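PDB 4P4P: DNA polymerase beta from Leishmania infantum, which catalyses template-directed addition of deoxynucleotides to a DNA primer strand as a family X polymerase, probably filling gaps during base excision repair. Local coordinates for a contact of chain A with DNA. Sequence-based numbering; all coordinates share one arbitrary frame.

A contact of chain A with DNA. Residues 105, 196, 245, 271, 273. With nucleotides of chain B.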
# COMPACT_ATOMS: atom_id res chain seq x y z
N HIS A 105 -14.25 -1.67 5.98
CA HIS A 105 -12.83 -1.99 6.14
C HIS A 105 -12.58 -2.88 7.36
O HIS A 105 -13.00 -2.55 8.47
CB HIS A 105 -12.00 -0.71 6.24
CG HIS A 105 -10.55 -0.97 6.51
ND1 HIS A 105 -9.56 -0.79 5.56
CD2 HIS A 105 -9.92 -1.43 7.62
CE1 HIS A 105 -8.39 -1.11 6.09
NE2 HIS A 105 -8.58 -1.50 7.33
N ASP A 196 -7.86 6.89 -1.99
CA ASP A 196 -6.93 7.09 -0.89
C ASP A 196 -5.66 7.83 -1.28
O ASP A 196 -5.50 8.25 -2.43
CB ASP A 196 -6.56 5.76 -0.20
CG ASP A 196 -5.75 4.83 -1.10
OD1 ASP A 196 -5.40 5.24 -2.22
OD2 ASP A 196 -5.47 3.69 -0.68
N MET A 245 -1.10 2.01 7.57
CA MET A 245 -2.43 2.26 6.99
C MET A 245 -3.29 2.97 8.04
O MET A 245 -3.44 2.48 9.15
CB MET A 245 -3.11 0.95 6.58
CG MET A 245 -2.34 0.18 5.50
SD MET A 245 -3.28 -1.17 4.75
CE MET A 245 -3.61 -2.20 6.18
N ARG A 271 -8.23 7.85 3.73
CA ARG A 271 -7.34 6.71 3.87
C ARG A 271 -5.94 7.11 3.40
O ARG A 271 -5.77 7.62 2.29
CB ARG A 271 -7.87 5.51 3.09
CG ARG A 271 -8.99 4.77 3.82
CD ARG A 271 -8.41 3.84 4.90
NE ARG A 271 -7.74 2.70 4.30
CZ ARG A 271 -6.41 2.58 4.19
NH1 ARG A 271 -5.62 3.53 4.67
NH2 ARG A 271 -5.88 1.50 3.62
N ASP A 273 -2.04 5.43 3.08
CA ASP A 273 -1.08 4.35 3.21
C ASP A 273 0.31 4.93 3.02
O ASP A 273 0.53 5.78 2.16
CB ASP A 273 -1.33 3.25 2.18
CG ASP A 273 -2.57 2.43 2.48
OD1 ASP A 273 -3.14 2.58 3.58
OD2 ASP A 273 -2.96 1.62 1.62
P DA B 5 -10.81 -6.32 4.23
OP1 DA B 5 -11.71 -5.22 4.62
OP2 DA B 5 -11.14 -7.24 3.12
O5' DA B 5 -9.38 -5.67 3.89
C5' DA B 5 -8.77 -4.80 4.83
C4' DA B 5 -7.38 -4.41 4.36
O4' DA B 5 -6.56 -5.60 4.30
C3' DA B 5 -7.33 -3.83 2.96
O3' DA B 5 -7.28 -2.44 3.06
C2' DA B 5 -6.00 -4.29 2.39
C1' DA B 5 -5.57 -5.44 3.31
N9 DA B 5 -5.41 -6.69 2.57
C8 DA B 5 -6.37 -7.61 2.26
N7 DA B 5 -5.91 -8.64 1.59
C5 DA B 5 -4.55 -8.37 1.46
C6 DA B 5 -3.49 -9.07 0.85
N6 DA B 5 -3.64 -10.25 0.23
N1 DA B 5 -2.26 -8.51 0.91
C2 DA B 5 -2.11 -7.34 1.53
N3 DA B 5 -3.03 -6.59 2.14
C4 DA B 5 -4.23 -7.17 2.06
P DC B 6 -7.56 -1.53 1.77
OP1 DC B 6 -7.69 -0.13 2.23
OP2 DC B 6 -8.64 -2.17 0.99
O5' DC B 6 -6.22 -1.69 0.89
C5' DC B 6 -5.05 -0.92 1.21
C4' DC B 6 -3.96 -1.18 0.19
O4' DC B 6 -3.47 -2.53 0.38
C3' DC B 6 -4.41 -1.22 -1.26
O3' DC B 6 -4.80 0.06 -1.74
C2' DC B 6 -3.21 -1.88 -1.91
C1' DC B 6 -3.00 -2.99 -0.87
N1 DC B 6 -3.62 -4.31 -1.19
C2 DC B 6 -2.78 -5.22 -1.81
O2 DC B 6 -1.62 -4.86 -2.07
N3 DC B 6 -3.24 -6.46 -2.11
C4 DC B 6 -4.48 -6.80 -1.82
N4 DC B 6 -4.85 -8.05 -2.17
C5 DC B 6 -5.38 -5.89 -1.18
C6 DC B 6 -4.90 -4.66 -0.87
P DT B 7 -3.74 1.08 -2.40
OP1 DT B 7 -2.57 1.17 -1.50
OP2 DT B 7 -4.47 2.32 -2.77
O5' DT B 7 -3.33 0.37 -3.77
C5' DT B 7 -2.32 0.98 -4.58
C4' DT B 7 -1.78 -0.02 -5.58
O4' DT B 7 -1.70 -1.34 -4.99
C3' DT B 7 -2.65 -0.24 -6.80
O3' DT B 7 -2.44 0.84 -7.70
C2' DT B 7 -2.07 -1.54 -7.33
C1' DT B 7 -1.60 -2.25 -6.06
N1 DT B 7 -2.45 -3.42 -5.76
C2 DT B 7 -1.91 -4.66 -5.98
O2 DT B 7 -0.78 -4.80 -6.40
N3 DT B 7 -2.74 -5.70 -5.69
C4 DT B 7 -4.04 -5.61 -5.20
O4 DT B 7 -4.71 -6.62 -4.98
C5 DT B 7 -4.55 -4.28 -4.99
C7 DT B 7 -5.95 -4.07 -4.48
C6 DT B 7 -3.73 -3.26 -5.29
O HOH W 1 -9.89 0.94 3.38
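His105 meets DA5 of chain B with one face of its imidazole, C5' of the deoxyribose lying 3.9 Å above the ring plane and toward the rim. With CG anti to the backbone N (chi1 175°), the ring reaches the strand and its ND1 binds a water. That water also bonds NE of Arg271 and lies 2.7 Å from OP1 of the DC6 phosphate, the next along the strand, so histidine and arginine share one bridge. Arg271 holds OP1 directly as well: NH2 donates at 2.8 Å, nearly straight (161° at H) and close to the guanidinium plane, in a bond that is also a salt bridge. End-on, NH1 and NH2 both bond OD1 of Asp273, NH2 from the syn side and NH1 from above the carboxylate plane, which should limit rotation of the guanidinium. SD of Met245, on strand 243-248, packs 4.0 Å from C5' of the DC6 sugar. At the DT7 phosphate oxygen faces oxygen: OD2 of Asp196 lies 2.7 Å from OP2, and OD2 of Asp273 3.2 Å from OP1. These are close approaches of acceptors, which a bridging magnesium ion would make sense of. All contacts are to sugar and phosphate, hence independent of base identity. His105 comes from the fingers region, and the palm supplies Asp196 (a magnesium ligand), Met245, Arg271 and Asp273. Arg271 and the water bridge, with packing from His105 and Met245, probably keep the backbone in register, the DT7 phosphate beside the catalytic carboxylates.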